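Local coordinates for protein D-glycero-alpha-D-manno-heptose 7-phosphate kinase (Campylobacter jejuni subsp. jejuni, PDB 4N3O) that phosphorylates the C-1 position of D-glycero-alpha-D-manno-heptose 7-phosphate with ATP, a step toward the GDP-heptose used in capsule polysaccharide synthesis, at residues T11-G16 against S119-V124; V35-I40 against N173-Y178. One frame throughout, in Å; residues are numbered along the deposited sequence.

Contact 1: T11-G16 against S119-V124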
ATOM      1  N   THR A  11       8.789  -9.325  -0.070  1.00 33.06           N
ATOM      2  CA  THR A  11       7.847 -10.409  -0.237  1.00 31.36           C
ATOM      3  C   THR A  11       6.568 -10.058   0.486  1.00 31.28           C
ATOM      4  O   THR A  11       6.587  -9.731   1.657  1.00 31.67           O
ATOM      5  CB  THR A  11       8.445 -11.688   0.394  1.00 36.11           C
ATOM      6  OG1 THR A  11       9.801 -11.876  -0.071  1.00 36.46           O
ATOM      7  CG2 THR A  11       7.591 -12.920   0.078  1.00 34.33           C
ATOM      8  N   PRO A  12       5.435 -10.150  -0.202  1.00 32.23           N
ATOM      9  CA  PRO A  12       4.210  -9.760   0.455  1.00 31.49           C
ATOM     10  C   PRO A  12       3.584 -10.811   1.334  1.00 32.03           C
ATOM     11  O   PRO A  12       3.759 -12.002   1.117  1.00 36.36           O
ATOM     12  CB  PRO A  12       3.274  -9.485  -0.733  1.00 32.13           C
ATOM     13  CG  PRO A  12       3.735 -10.419  -1.784  1.00 31.72           C
ATOM     14  CD  PRO A  12       5.216 -10.568  -1.601  1.00 31.27           C
ATOM     15  N   LEU A  13       2.840 -10.347   2.326  1.00 34.16           N
ATOM     16  CA  LEU A  13       2.066 -11.208   3.193  1.00 33.01           C
ATOM     17  C   LEU A  13       0.760 -11.473   2.454  1.00 33.05           C
ATOM     18  O   LEU A  13       0.519 -10.913   1.378  1.00 30.39           O
ATOM     19  CB  LEU A  13       1.799 -10.522   4.520  1.00 35.62           C
ATOM     20  CG  LEU A  13       3.081 -10.252   5.315  1.00 39.32           C
ATOM     21  CD1 LEU A  13       2.758  -9.498   6.599  1.00 42.83           C
ATOM     22  CD2 LEU A  13       3.783 -11.551   5.657  1.00 40.87           C
ATOM     23  N   ARG A  14      -0.086 -12.316   3.013  1.00 33.65           N
ATOM     24  CA  ARG A  14      -1.317 -12.660   2.343  1.00 37.01           C
ATOM     25  C   ARG A  14      -2.484 -12.634   3.270  1.00 35.93           C
ATOM     26  O   ARG A  14      -2.352 -12.814   4.471  1.00 40.12           O
ATOM     27  CB  ARG A  14      -1.256 -14.079   1.770  1.00 39.48           C
ATOM     28  CG  ARG A  14      -1.035 -15.117   2.857  1.00 44.92           C
ATOM     29  CD  ARG A  14      -1.912 -16.332   2.643  1.00 48.95           C
ATOM     30  NE  ARG A  14      -1.848 -17.271   3.763  1.00 52.44           N
ATOM     31  CZ  ARG A  14      -2.404 -17.053   4.959  1.00 55.30           C
ATOM     32  NH1 ARG A  14      -3.022 -15.899   5.228  1.00 55.96           N
ATOM     33  NH2 ARG A  14      -2.313 -17.982   5.907  1.00 54.79           N
ATOM     34  N   LEU A  15      -3.643 -12.520   2.665  1.00 34.77           N
ATOM     35  CA  LEU A  15      -4.878 -12.479   3.367  1.00 37.87           C
ATOM     36  C   LEU A  15      -5.768 -13.600   2.853  1.00 37.13           C
ATOM     37  O   LEU A  15      -5.954 -13.752   1.650  1.00 34.98           O
ATOM     38  CB  LEU A  15      -5.491 -11.130   3.073  1.00 42.19           C
ATOM     39  CG  LEU A  15      -6.697 -10.648   3.809  1.00 48.82           C
ATOM     40  CD1 LEU A  15      -6.503 -10.810   5.308  1.00 55.28           C
ATOM     41  CD2 LEU A  15      -6.878  -9.191   3.423  1.00 51.21           C
ATOM     42  N   GLY A  16      -6.272 -14.422   3.761  1.00 39.89           N
ATOM     43  CA  GLY A  16      -7.187 -15.478   3.391  1.00 40.85           C
ATOM     44  C   GLY A  16      -8.557 -14.855   3.274  1.00 44.26           C
ATOM     45  O   GLY A  16      -9.153 -14.477   4.272  1.00 52.15           O
ATOM     46  N   SER A 119       5.469 -16.858   8.265  1.00 54.32           N
ATOM     47  CA  SER A 119       6.625 -17.777   8.195  1.00 56.40           C
ATOM     48  C   SER A 119       7.019 -18.176   6.778  1.00 53.54           C
ATOM     49  O   SER A 119       8.202 -18.236   6.440  1.00 57.49           O
ATOM     50  CB  SER A 119       6.344 -19.030   9.001  1.00 58.94           C
ATOM     51  OG  SER A 119       6.027 -18.694  10.338  1.00 63.68           O
ATOM     52  N   SER A 120       6.024 -18.468   5.961  1.00 48.03           N
ATOM     53  CA  SER A 120       6.258 -18.862   4.587  1.00 45.87           C
ATOM     54  C   SER A 120       6.812 -17.677   3.822  1.00 44.12           C
ATOM     55  O   SER A 120       7.713 -17.832   3.023  1.00 45.04           O
ATOM     56  CB  SER A 120       4.944 -19.293   3.942  1.00 46.43           C
ATOM     57  OG  SER A 120       4.313 -20.270   4.735  1.00 51.40           O
ATOM     58  N   THR A 121       6.214 -16.507   4.047  1.00 40.57           N
ATOM     59  CA  THR A 121       6.647 -15.273   3.440  1.00 43.90           C
ATOM     60  C   THR A 121       8.132 -14.978   3.758  1.00 44.11           C
ATOM     61  O   THR A 121       8.877 -14.506   2.902  1.00 43.31           O
ATOM     62  CB  THR A 121       5.756 -14.093   3.928  1.00 49.50           C
ATOM     63  OG1 THR A 121       4.407 -14.282   3.484  1.00 52.80           O
ATOM     64  CG2 THR A 121       6.251 -12.766   3.395  1.00 51.84           C
ATOM     65  N   LEU A 122       8.556 -15.257   4.984  1.00 44.63           N
ATOM     66  CA  LEU A 122       9.952 -15.014   5.380  1.00 45.15           C
ATOM     67  C   LEU A 122      10.915 -15.966   4.662  1.00 42.63           C
ATOM     68  O   LEU A 122      11.935 -15.535   4.093  1.00 39.98           O
ATOM     69  CB  LEU A 122      10.102 -15.164   6.897  1.00 47.06           C
ATOM     70  CG  LEU A 122      11.505 -15.048   7.494  1.00 49.06           C
ATOM     71  CD1 LEU A 122      12.147 -13.721   7.149  1.00 46.57           C
ATOM     72  CD2 LEU A 122      11.437 -15.221   9.004  1.00 51.82           C
ATOM     73  N   VAL A 123      10.581 -17.255   4.674  1.00 40.88           N
ATOM     74  CA  VAL A 123      11.435 -18.272   4.043  1.00 39.76           C
ATOM     75  C   VAL A 123      11.610 -17.979   2.549  1.00 38.60           C
ATOM     76  O   VAL A 123      12.714 -18.078   2.003  1.00 36.37           O
ATOM     77  CB  VAL A 123      10.881 -19.700   4.250  1.00 40.70           C
ATOM     78  CG1 VAL A 123      11.721 -20.720   3.476  1.00 40.48           C
ATOM     79  CG2 VAL A 123      10.818 -20.063   5.740  1.00 43.51           C
ATOM     80  N   VAL A 124      10.516 -17.614   1.889  1.00 40.57           N
ATOM     81  CA  VAL A 124      10.556 -17.268   0.459  1.00 39.08           C
ATOM     82  C   VAL A 124      11.452 -16.052   0.189  1.00 36.13           C
ATOM     83  O   VAL A 124      12.269 -16.074  -0.713  1.00 36.09           O
ATOM     84  CB  VAL A 124       9.134 -17.056  -0.097  1.00 38.43           C
ATOM     85  CG1 VAL A 124       9.158 -16.357  -1.444  1.00 36.95           C
ATOM     86  CG2 VAL A 124       8.427 -18.401  -0.204  1.00 41.83           C
TER
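The helix that follows the glycine-rich ATP-binding loop of a GHMP kinase lies here on a strand of the N-terminal domain, Thr121 resting across Thr11, Pro12 and Leu13. Over these short segments strand and helix run nearly antiparallel, their axes 8.1 Å apart at closest approach. Thr121 aims its methyl at the strand backbone: CG2 is 3.5 Å from Pro12 O and 3.6 Å from Thr11 CG2, and the two threonine side chains slide past each other in opposite directions. With OG1 of Thr11 beside the backbone N (chi1 -49°), CG2 is anti to that N, ends 3.5 Å from Thr121 O and also meets Val124 CG1 one turn further along the helix. Leu13 crosses Thr121 at about a right angle, its CD2 3.5 Å from Thr121 OG1.

That hydroxyl hydrogen-bonds Gly117 O, four residues earlier in the probable ATP-binding loop, and not Pro12 O, 3.3 Å from Thr121 OG1. Ser119, which probably binds ATP and magnesium, points away from the strand. Ser120 OG hydrogen-bonds Glu151, also a probable magnesium ligand. On the strand, Arg14 NE forms a salt bridge with Asp163, the probable proton acceptor.

Contact 2: V35-I40 against N173-Y178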
ATOM      1  N   VAL A  35      -9.302 -22.679  -1.235  1.00 58.83           N
ATOM      2  CA  VAL A  35      -8.900 -21.495  -0.523  1.00 57.16           C
ATOM      3  C   VAL A  35      -8.685 -20.406  -1.583  1.00 54.84           C
ATOM      4  O   VAL A  35      -8.205 -20.677  -2.704  1.00 51.84           O
ATOM      5  CB  VAL A  35      -7.642 -21.722   0.367  1.00 59.50           C
ATOM      6  CG1 VAL A  35      -6.431 -22.084  -0.465  1.00 61.61           C
ATOM      7  CG2 VAL A  35      -7.329 -20.485   1.192  1.00 60.34           C
ATOM      8  N   LEU A  36      -9.113 -19.194  -1.248  1.00 50.67           N
ATOM      9  CA  LEU A  36      -8.929 -18.044  -2.107  1.00 44.80           C
ATOM     10  C   LEU A  36      -8.147 -17.070  -1.292  1.00 43.04           C
ATOM     11  O   LEU A  36      -8.660 -16.571  -0.289  1.00 42.75           O
ATOM     12  CB  LEU A  36     -10.258 -17.406  -2.490  1.00 45.34           C
ATOM     13  CG  LEU A  36     -10.153 -16.036  -3.175  1.00 43.32           C
ATOM     14  CD1 LEU A  36      -9.425 -16.151  -4.498  1.00 43.29           C
ATOM     15  CD2 LEU A  36     -11.509 -15.397  -3.386  1.00 42.59           C
ATOM     16  N   ASN A  37      -6.897 -16.817  -1.683  1.00 40.05           N
ATOM     17  CA  ASN A  37      -6.100 -15.837  -0.969  1.00 38.99           C
ATOM     18  C   ASN A  37      -5.569 -14.790  -1.930  1.00 36.48           C
ATOM     19  O   ASN A  37      -5.705 -14.914  -3.160  1.00 33.93           O
ATOM     20  CB  ASN A  37      -5.010 -16.491  -0.147  1.00 40.42           C
ATOM     21  CG  ASN A  37      -4.119 -17.350  -0.973  1.00 46.14           C
ATOM     22  OD1 ASN A  37      -3.828 -17.028  -2.130  1.00 49.91           O
ATOM     23  ND2 ASN A  37      -3.665 -18.457  -0.394  1.00 52.61           N
ATOM     24  N   ALA A  38      -5.001 -13.739  -1.360  1.00 33.83           N
ATOM     25  CA  ALA A  38      -4.542 -12.625  -2.156  1.00 32.15           C
ATOM     26  C   ALA A  38      -3.454 -11.906  -1.413  1.00 29.54           C
ATOM     27  O   ALA A  38      -3.589 -11.658  -0.228  1.00 30.62           O
ATOM     28  CB  ALA A  38      -5.708 -11.681  -2.419  1.00 30.57           C
ATOM     29  N   THR A  39      -2.373 -11.579  -2.104  1.00 28.50           N
ATOM     30  CA  THR A  39      -1.278 -10.872  -1.452  1.00 29.01           C
ATOM     31  C   THR A  39      -1.642  -9.450  -1.193  1.00 29.71           C
ATOM     32  O   THR A  39      -2.438  -8.854  -1.936  1.00 33.33           O
ATOM     33  CB  THR A  39       0.016 -10.934  -2.271  1.00 28.92           C
ATOM     34  OG1 THR A  39      -0.243 -10.543  -3.620  1.00 36.13           O
ATOM     35  CG2 THR A  39       0.571 -12.346  -2.269  1.00 29.72           C
ATOM     36  N   ILE A  40      -1.068  -8.895  -0.128  1.00 32.97           N
ATOM     37  CA  ILE A  40      -1.316  -7.509   0.246  1.00 32.04           C
ATOM     38  C   ILE A  40      -0.037  -6.731   0.466  1.00 32.49           C
ATOM     39  O   ILE A  40       1.031  -7.311   0.590  1.00 31.83           O
ATOM     40  CB  ILE A  40      -2.218  -7.410   1.466  1.00 33.80           C
ATOM     41  CG1 ILE A  40      -1.635  -8.196   2.644  1.00 37.72           C
ATOM     42  CG2 ILE A  40      -3.592  -7.936   1.118  1.00 35.07           C
ATOM     43  CD1 ILE A  40      -2.447  -8.033   3.915  1.00 39.20           C
ATOM     44  N   ASN A 173      -5.054 -15.863  -5.823  1.00 41.04           N
ATOM     45  CA  ASN A 173      -4.843 -17.257  -6.162  1.00 44.38           C
ATOM     46  C   ASN A 173      -5.968 -18.084  -5.603  1.00 47.41           C
ATOM     47  O   ASN A 173      -6.278 -18.000  -4.416  1.00 47.08           O
ATOM     48  CB  ASN A 173      -3.520 -17.756  -5.586  1.00 45.69           C
ATOM     49  CG  ASN A 173      -2.316 -17.105  -6.236  1.00 46.19           C
ATOM     50  OD1 ASN A 173      -2.059 -17.300  -7.420  1.00 49.53           O
ATOM     51  ND2 ASN A 173      -1.550 -16.348  -5.451  1.00 46.28           N
ATOM     52  N   PHE A 174      -6.600 -18.853  -6.475  1.00 50.44           N
ATOM     53  CA  PHE A 174      -7.665 -19.736  -6.076  1.00 54.14           C
ATOM     54  C   PHE A 174      -7.056 -21.116  -6.081  1.00 54.84           C
ATOM     55  O   PHE A 174      -6.599 -21.581  -7.119  1.00 58.34           O
ATOM     56  CB  PHE A 174      -8.823 -19.675  -7.055  1.00 56.03           C
ATOM     57  CG  PHE A 174     -10.056 -20.351  -6.550  1.00 56.96           C
ATOM     58  CD1 PHE A 174     -10.207 -21.722  -6.658  1.00 60.44           C
ATOM     59  CD2 PHE A 174     -11.067 -19.613  -5.965  1.00 56.55           C
ATOM     60  CE1 PHE A 174     -11.353 -22.346  -6.196  1.00 60.47           C
ATOM     61  CE2 PHE A 174     -12.208 -20.228  -5.498  1.00 56.55           C
ATOM     62  CZ  PHE A 174     -12.349 -21.597  -5.612  1.00 59.20           C
HETATM   63  N   MSE A 175      -7.048 -21.766  -4.928  1.00 54.69           N
HETATM   64  CA  MSE A 175      -6.426 -23.073  -4.819  1.00 58.29           C
HETATM   65  C   MSE A 175      -7.414 -24.148  -4.493  1.00 63.60           C
HETATM   66  O   MSE A 175      -8.219 -24.017  -3.563  1.00 63.01           O
HETATM   67  CB  MSE A 175      -5.332 -22.944  -3.780  1.00 56.68           C
HETATM   68  CG  MSE A 175      -4.604 -21.627  -4.070  1.00 58.52           C
HETATM   69 SE   MSE A 175      -2.942 -21.644  -3.072  0.75 56.25          SE
HETATM   70  CE  MSE A 175      -2.088 -19.965  -3.579  1.00 53.63           C
ATOM     71  N   GLU A 176      -7.365 -25.216  -5.287  1.00 67.30           N
ATOM     72  CA  GLU A 176      -8.238 -26.371  -5.117  1.00 72.55           C
ATOM     73  C   GLU A 176      -7.414 -27.549  -4.652  1.00 71.22           C
ATOM     74  O   GLU A 176      -6.303 -27.779  -5.132  1.00 68.43           O
ATOM     75  CB  GLU A 176      -8.998 -26.659  -6.409  1.00 75.14           C
ATOM     76  CG  GLU A 176     -10.116 -25.646  -6.620  1.00 79.15           C
ATOM     77  CD  GLU A 176     -10.628 -25.591  -8.040  1.00 85.46           C
ATOM     78  OE1 GLU A 176     -11.851 -25.798  -8.244  1.00 85.17           O
ATOM     79  OE2 GLU A 176      -9.798 -25.351  -8.950  1.00 86.67           O
ATOM     80  N   PHE A 177      -7.956 -28.270  -3.682  1.00 74.11           N
ATOM     81  CA  PHE A 177      -7.255 -29.401  -3.097  1.00 79.79           C
ATOM     82  C   PHE A 177      -7.877 -30.743  -3.473  1.00 83.82           C
ATOM     83  O   PHE A 177      -9.101 -30.920  -3.424  1.00 83.07           O
ATOM     84  CB  PHE A 177      -7.206 -29.242  -1.581  1.00 79.91           C
ATOM     85  CG  PHE A 177      -6.629 -27.935  -1.141  1.00 78.54           C
ATOM     86  CD1 PHE A 177      -5.292 -27.640  -1.384  1.00 77.34           C
ATOM     87  CD2 PHE A 177      -7.414 -26.999  -0.481  1.00 77.43           C
ATOM     88  CE1 PHE A 177      -4.748 -26.432  -0.988  1.00 75.28           C
ATOM     89  CE2 PHE A 177      -6.876 -25.790  -0.078  1.00 76.54           C
ATOM     90  CZ  PHE A 177      -5.541 -25.505  -0.334  1.00 73.99           C
ATOM     91  N   TYR A 178      -7.016 -31.680  -3.862  1.00 87.32           N
ATOM     92  CA  TYR A 178      -7.447 -33.012  -4.242  1.00 95.17           C
ATOM     93  C   TYR A 178      -6.709 -34.092  -3.447  1.00101.01           C
ATOM     94  O   TYR A 178      -5.475 -34.174  -3.462  1.00 98.28           O
ATOM     95  CB  TYR A 178      -7.264 -33.229  -5.744  1.00 94.22           C
ATOM     96  CG  TYR A 178      -8.176 -32.373  -6.581  1.00 93.49           C
ATOM     97  CD1 TYR A 178      -9.452 -32.811  -6.918  1.00 96.79           C
ATOM     98  CD2 TYR A 178      -7.770 -31.118  -7.033  1.00 92.57           C
ATOM     99  CE1 TYR A 178     -10.300 -32.027  -7.684  1.00 98.41           C
ATOM    100  CE2 TYR A 178      -8.610 -30.324  -7.803  1.00 90.32           C
ATOM    101  CZ  TYR A 178      -9.873 -30.784  -8.124  1.00 94.06           C
ATOM    102  OH  TYR A 178     -10.713 -30.012  -8.880  1.00 95.13           O
TER
HETATM  103  O   HOH W   1      -2.094 -15.165  -3.089  1.00 36.26           O
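Val35 and Met175 form a hydrogen-bonded pair of two antiparallel strands, each backbone N-H meeting the other's carbonyl. Met175 N to Val35 O is 2.7 Å and almost straight, 178° at the hydrogen; the return bond from Val35 N to Met175 O is more bent. Two residues along, Asn37 and Asn173 repeat the pattern, with Asn37 N to Asn173 O at 3.0 Å and Asn173 N to Asn37 O at 2.9 Å. Between them Leu36 and Phe174 make the non-hydrogen-bonded pair, where Leu36 CA lies 3.5 Å from Asn173 O in a CA-H...O contact. The N-H and carbonyl of Leu36 are turned the other way, toward Leu17 and Ala18 on strand 6-21, which makes 31-40 an inner strand of the large mixed sheet of the N-terminal domain.

The side-chain amides of Asn37 and Asn173 stand nearly perpendicular, their planes 83° apart, and are joined by a water. It donates to Asn37 OD1 and accepts from Asn173 ND2, 2.7 Å from each. Asn173 ND2 has a second, weak bond to Gly170 O. The selenomethionine Met175, extended beyond CG, brings CE to 3.7 Å from Asn37 OD1. On this same face Val35 CG1, lodged between the backbone N and carbonyl carbon (chi1 63°), touches Met175 CB and reaches Phe177 CZ at 3.5 Å. The other face carries Leu36 and Phe174, which cross at about a right angle and pack against helix 236-248. Glu176 forms a salt bridge with Lys244 of that helix.

Contacts 1 and 2 lie on neighbouring strands of one sheet, their centres 13 Å apart. Strand 6-21, against which the helix of contact 1 packs, pairs antiparallel with strand 31-40 of contact 2: Leu13 O is 3.0 Å from Ile40 N, and Leu15 N is 3.0 Å from Ala38 O, both probable hydrogen bonds. Leu15 O also packs on Asn37 CB. The two meet around the probable catalytic groups. Between nearest side-chain atoms, Asn37 is about 4 Å from Arg14, the probable transition-state stabiliser, and about 5 Å from Asp163, while Thr121 lies about 6 Å from Asp163.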